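Local coordinates for ApeI dehydratase-like domain-containing protein (Pectobacterium atrosepticum, PDB 3ESI), which is of unknown function but adopts the hot-dog fold of the ApeI-like dehydratases and may act on acyl thioester substrates as its relatives do, at residues F66-N71 and K116-P121; L97-S102 and T111-K116. All blocks are in the same frame, centred on the assembly; numbering follows the deposited sequence.

How the contacts relate
Among the strands of these contacts, 64-74 comes earliest; strands 83-91 and 96-105 follow before 108-121 pairs with it. Contact 2 zips up the hairpin of strands 96-105 and 108-121, a short loop, and falls within the much longer loop that contact 1 closes between 66-71 and 116-121. K116 belongs to both contacts, and strand 108-121 runs between its two neighbours, 64-74 and 96-105, in one antiparallel sheet. The contacts meet where I117 N lies 2.8 Å from L97 O, a probable hydrogen bond, and where I117 packs against F99. Together they join the hairpin to the edge strand of this chain's sheet.

Contact 1: F66-N71 and K116-P121; sequences FLSIEN and KIKLTP
E70 and K116 lie side by side and point the same way. The carboxylate of E70 rests against the end of the bent lysine chain, with OE1 3.4 Å from K116 NZ in a long salt bridge. E70 OE2 lies against K118 CD at 3.2 Å, crossing the lysine obliquely, while K118 NZ stays beyond salt-bridge range and bonds to K94 O. On the face with I69 and I117, the F66 ring meets I117 CG2 obliquely at CD1, 3.8 Å away, the two side chains crossing at about a right angle. F66 CG is anti to the backbone N (chi1 178°), which swings the ring back over its own chain, with S68 N above its centre. L67 reaches across to T120, its CB 3.2 Å from OG1.

Two classic beta bulges break the antiparallel pairing. L67 N and S68 N approach K118 O from the same side of its carbonyl plane, and K118 N returns a nearly straight bond to S68 O (2.7 Å). At the second bulge K116 O takes N71 N and, weakly, E70 N; K116 N gives to N71 O at 2.8 Å, with a weaker bond to N71 OD1.

The strand pair lies against helix 45-59: I117 packs on L49 and M53, and F66 and L119 on M53. F31 of a second subunit meets the F66 ring edge-to-face, so this edge of the sheet also faces the subunit interface.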
loop_
_atom_site.group_PDB
_atom_site.type_symbol
_atom_site.label_atom_id
_atom_site.label_comp_id
_atom_site.label_asym_id
_atom_site.label_seq_id
_atom_site.Cartn_x
_atom_site.Cartn_y
_atom_site.Cartn_z
ATOM N N PHE A 66 -5.493 22.920 -6.264
ATOM C CA PHE A 66 -5.048 21.826 -7.110
ATOM C C PHE A 66 -5.938 21.600 -8.340
ATOM O O PHE A 66 -7.165 21.717 -8.266
ATOM C CB PHE A 66 -5.013 20.549 -6.265
ATOM C CG PHE A 66 -4.616 19.305 -7.023
ATOM C CD1 PHE A 66 -3.281 18.892 -7.061
ATOM C CD2 PHE A 66 -5.584 18.514 -7.649
ATOM C CE1 PHE A 66 -2.916 17.706 -7.705
ATOM C CE2 PHE A 66 -5.228 17.330 -8.297
ATOM C CZ PHE A 66 -3.891 16.922 -8.325
ATOM N N LEU A 67 -5.301 21.297 -9.472
ATOM C CA LEU A 67 -6.028 20.970 -10.696
ATOM C C LEU A 67 -5.521 19.590 -11.094
ATOM O O LEU A 67 -6.298 18.650 -11.202
ATOM C CB LEU A 67 -5.763 21.966 -11.835
ATOM C CG LEU A 67 -6.450 21.554 -13.157
ATOM C CD1 LEU A 67 -7.962 21.542 -12.997
ATOM C CD2 LEU A 67 -6.042 22.503 -14.276
ATOM N N SER A 68 -4.208 19.468 -11.276
ATOM C CA SER A 68 -3.625 18.185 -11.653
ATOM C C SER A 68 -2.127 18.081 -11.419
ATOM O O SER A 68 -1.425 19.082 -11.264
ATOM C CB SER A 68 -3.904 17.885 -13.130
ATOM O OG SER A 68 -3.142 18.737 -13.965
ATOM N N ILE A 69 -1.654 16.841 -11.427
ATOM C CA ILE A 69 -0.248 16.509 -11.239
ATOM C C ILE A 69 0.386 16.351 -12.617
ATOM O O ILE A 69 0.134 15.366 -13.302
ATOM C CB ILE A 69 -0.089 15.164 -10.466
ATOM C CG1 ILE A 69 -1.090 14.118 -11.006
ATOM C CG2 ILE A 69 -0.280 15.373 -8.969
ATOM C CD1 ILE A 69 -2.628 14.408 -10.797
ATOM N N GLU A 70 1.192 17.317 -13.042
ATOM C CA GLU A 70 1.816 17.196 -14.349
ATOM C C GLU A 70 2.837 16.069 -14.315
ATOM O O GLU A 70 2.962 15.314 -15.270
ATOM C CB GLU A 70 2.469 18.517 -14.778
ATOM C CG GLU A 70 3.155 18.449 -16.149
ATOM C CD GLU A 70 3.303 19.811 -16.832
ATOM O OE1 GLU A 70 4.124 19.919 -17.775
ATOM O OE2 GLU A 70 2.592 20.765 -16.437
ATOM N N ASN A 71 3.560 15.949 -13.208
ATOM C CA ASN A 71 4.544 14.879 -13.058
ATOM C C ASN A 71 5.130 14.832 -11.652
ATOM O O ASN A 71 5.433 15.864 -11.061
ATOM C CB ASN A 71 5.672 15.022 -14.092
ATOM C CG ASN A 71 6.291 16.407 -14.104
ATOM O OD1 ASN A 71 6.852 16.862 -13.104
ATOM N ND2 ASN A 71 6.195 17.089 -15.244
ATOM N N LYS A 116 5.921 18.572 -10.680
ATOM C CA LYS A 116 5.260 19.784 -11.142
ATOM C C LYS A 116 3.760 19.577 -11.042
ATOM O O LYS A 116 3.231 18.556 -11.462
ATOM C CB LYS A 116 5.655 20.112 -12.584
ATOM C CG LYS A 116 4.856 21.273 -13.180
ATOM C CD LYS A 116 5.604 21.987 -14.310
ATOM C CE LYS A 116 6.062 21.022 -15.392
ATOM N NZ LYS A 116 6.755 21.741 -16.501
ATOM N N ILE A 117 3.080 20.561 -10.479
ATOM C CA ILE A 117 1.646 20.495 -10.299
ATOM C C ILE A 117 0.996 21.704 -10.964
ATOM O O ILE A 117 1.561 22.804 -10.957
ATOM C CB ILE A 117 1.321 20.489 -8.796
ATOM C CG1 ILE A 117 1.945 19.248 -8.157
ATOM C CG2 ILE A 117 -0.176 20.539 -8.568
ATOM C CD1 ILE A 117 1.844 19.234 -6.660
ATOM N N LYS A 118 -0.175 21.500 -11.561
ATOM C CA LYS A 118 -0.889 22.593 -12.199
ATOM C C LYS A 118 -1.947 23.026 -11.200
ATOM O O LYS A 118 -2.579 22.175 -10.578
ATOM C CB LYS A 118 -1.569 22.120 -13.493
ATOM C CG LYS A 118 -0.634 21.515 -14.548
ATOM C CD LYS A 118 0.292 22.554 -15.187
ATOM C CE LYS A 118 -0.488 23.612 -15.964
ATOM N NZ LYS A 118 0.425 24.616 -16.574
ATOM N N LEU A 119 -2.120 24.335 -11.027
ATOM C CA LEU A 119 -3.131 24.864 -10.109
ATOM C C LEU A 119 -4.124 25.723 -10.900
ATOM O O LEU A 119 -3.843 26.114 -12.033
ATOM C CB LEU A 119 -2.481 25.716 -9.010
ATOM C CG LEU A 119 -1.356 25.122 -8.143
ATOM C CD1 LEU A 119 -1.007 26.128 -7.041
ATOM C CD2 LEU A 119 -1.778 23.784 -7.540
ATOM N N THR A 120 -5.283 26.011 -10.315
ATOM C CA THR A 120 -6.288 26.825 -10.995
ATOM C C THR A 120 -6.914 27.830 -10.033
ATOM O O THR A 120 -7.011 27.579 -8.830
ATOM C CB THR A 120 -7.452 25.962 -11.567
ATOM O OG1 THR A 120 -6.922 24.860 -12.302
ATOM C CG2 THR A 120 -8.325 26.783 -12.511
ATOM N N PRO A 121 -7.350 28.988 -10.556
ATOM C CA PRO A 121 -7.973 29.987 -9.690
ATOM C C PRO A 121 -9.149 29.353 -8.944
ATOM O O PRO A 121 -9.823 28.471 -9.481
ATOM C CB PRO A 121 -8.421 31.049 -10.681
ATOM C CG PRO A 121 -7.336 31.002 -11.703
ATOM C CD PRO A 121 -7.135 29.530 -11.911
#

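Contact 2: L97-S102 and T111-K116; sequences LTFSYS and TASSGK
The F99 ring lies against the backbone of G115, whose N sits 3.4 Å above one face, offset toward the rim. G115 CA completes a CH-pi contact at 4.0 Å from the ring centroid. S113 OG stands at the ring's edge, close to its plane, while the carbonyl carbon of S114 approaches CE1 obliquely. F99 CG stands between the backbone N and the carbonyl carbon (chi1 73°), which brings the ring across onto the opposite strand; the absence of a side chain at G115 lets it lie this close. The Y101 ring instead leads away from the partner strand and meets S113 at its near end, with CD2 3.3 Å from OG in an oblique approach. The two polar groups share a helix residue: Y101 OH bonds to Q48 O, and S113 OG to Q48 OE1.

The antiparallel backbone pairing is regular as far as Y101. F99 N gives a nearly straight bond to G115 O, and Y101 N another to S113 O (2.8 Å). A classic beta bulge follows, with A112 and S113 both facing Y101. Y101 O is gripped by A112 N at 2.7 Å, whereas S113 N adds a weak bond at 3.5 Å. A112 CB packs on Y101 CB at 4.3 Å.

On the other face S100 and S114 form a non-hydrogen-bonded pair, and S102 faces T111, its hydroxyl bonded to E109 near the hairpin turn.

F99 and Y101 pack on helix 45-59, the central helix that the hot-dog sheet wraps: both touch V52, and Y101 also W51. Strand 83-91 flanks 97-102, lending L84 and L86 to Y101, while strand 64-74 flanks 111-116, with I72 against F99 and F74 against S113.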
loop_
_atom_site.group_PDB
_atom_site.type_symbol
_atom_site.label_atom_id
_atom_site.label_comp_id
_atom_site.label_asym_id
_atom_site.label_seq_id
_atom_site.Cartn_x
_atom_site.Cartn_y
_atom_site.Cartn_z
ATOM N N LEU A 97 3.359 24.892 -10.282
ATOM C CA LEU A 97 3.974 24.859 -8.974
ATOM C C LEU A 97 4.982 23.736 -9.002
ATOM O O LEU A 97 4.638 22.584 -9.263
ATOM C CB LEU A 97 2.910 24.602 -7.908
ATOM C CG LEU A 97 3.299 24.525 -6.429
ATOM C CD1 LEU A 97 4.103 23.270 -6.175
ATOM C CD2 LEU A 97 4.088 25.760 -6.032
ATOM N N THR A 98 6.235 24.087 -8.760
ATOM C CA THR A 98 7.314 23.114 -8.735
ATOM C C THR A 98 7.747 22.886 -7.285
ATOM O O THR A 98 7.892 23.832 -6.516
ATOM C CB THR A 98 8.501 23.612 -9.579
ATOM O OG1 THR A 98 8.232 23.331 -10.958
ATOM C CG2 THR A 98 9.789 22.938 -9.169
ATOM N N PHE A 99 7.937 21.629 -6.906
ATOM C CA PHE A 99 8.340 21.323 -5.546
ATOM C C PHE A 99 9.502 20.355 -5.523
ATOM O O PHE A 99 9.746 19.634 -6.489
ATOM C CB PHE A 99 7.169 20.728 -4.763
ATOM C CG PHE A 99 6.828 19.329 -5.155
ATOM C CD1 PHE A 99 7.563 18.256 -4.664
ATOM C CD2 PHE A 99 5.762 19.076 -6.018
ATOM C CE1 PHE A 99 7.244 16.939 -5.024
ATOM C CE2 PHE A 99 5.432 17.767 -6.385
ATOM C CZ PHE A 99 6.175 16.695 -5.887
ATOM N N SER A 100 10.214 20.344 -4.401
ATOM C CA SER A 100 11.343 19.450 -4.234
ATOM C C SER A 100 11.597 19.117 -2.760
ATOM O O SER A 100 11.709 20.006 -1.922
ATOM C CB SER A 100 12.585 20.079 -4.855
ATOM O OG SER A 100 13.687 19.204 -4.737
ATOM N N TYR A 101 11.670 17.825 -2.457
ATOM C CA TYR A 101 11.919 17.349 -1.099
ATOM C C TYR A 101 13.308 16.748 -1.029
ATOM O O TYR A 101 13.675 15.937 -1.876
ATOM C CB TYR A 101 10.932 16.239 -0.702
ATOM C CG TYR A 101 9.569 16.679 -0.219
ATOM C CD1 TYR A 101 9.371 17.112 1.093
ATOM C CD2 TYR A 101 8.458 16.605 -1.062
ATOM C CE1 TYR A 101 8.102 17.452 1.551
ATOM C CE2 TYR A 101 7.188 16.944 -0.613
ATOM C CZ TYR A 101 7.017 17.362 0.689
ATOM O OH TYR A 101 5.752 17.675 1.123
ATOM N N SER A 102 14.079 17.125 -0.018
ATOM C CA SER A 102 15.400 16.530 0.139
ATOM C C SER A 102 15.625 16.156 1.607
ATOM O O SER A 102 15.172 16.847 2.519
ATOM C CB SER A 102 16.511 17.465 -0.399
ATOM O OG SER A 102 16.718 18.612 0.404
ATOM N N THR A 111 17.843 14.079 -2.897
ATOM C CA THR A 111 16.497 14.457 -3.321
ATOM C C THR A 111 15.626 13.240 -3.040
ATOM O O THR A 111 16.008 12.117 -3.370
ATOM C CB THR A 111 16.436 14.774 -4.828
ATOM O OG1 THR A 111 17.375 15.812 -5.140
ATOM C CG2 THR A 111 15.049 15.244 -5.215
ATOM N N ALA A 112 14.469 13.446 -2.419
ATOM C CA ALA A 112 13.591 12.328 -2.101
ATOM C C ALA A 112 12.461 12.237 -3.116
ATOM O O ALA A 112 12.037 11.142 -3.509
ATOM C CB ALA A 112 13.022 12.490 -0.689
ATOM N N SER A 113 11.974 13.398 -3.534
ATOM C CA SER A 113 10.904 13.452 -4.505
ATOM C C SER A 113 10.806 14.864 -5.055
ATOM O O SER A 113 11.253 15.815 -4.425
ATOM C CB SER A 113 9.584 13.041 -3.855
ATOM O OG SER A 113 9.178 13.992 -2.890
ATOM N N SER A 114 10.241 14.999 -6.244
ATOM C CA SER A 114 10.081 16.308 -6.862
ATOM C C SER A 114 8.963 16.200 -7.868
ATOM O O SER A 114 8.556 15.094 -8.216
ATOM C CB SER A 114 11.372 16.722 -7.564
ATOM O OG SER A 114 11.847 15.693 -8.425
ATOM N N GLY A 115 8.449 17.331 -8.329
ATOM C CA GLY A 115 7.387 17.258 -9.307
ATOM C C GLY A 115 6.802 18.589 -9.682
ATOM O O GLY A 115 7.150 19.610 -9.088
ATOM N N LYS A 116 5.921 18.572 -10.680
ATOM C CA LYS A 116 5.260 19.784 -11.142
ATOM C C LYS A 116 3.760 19.577 -11.042
ATOM O O LYS A 116 3.231 18.556 -11.462
ATOM C CB LYS A 116 5.655 20.112 -12.584
ATOM C CG LYS A 116 4.856 21.273 -13.180
ATOM C CD LYS A 116 5.604 21.987 -14.310
ATOM C CE LYS A 116 6.062 21.022 -15.392
ATOM N NZ LYS A 116 6.755 21.741 -16.501
#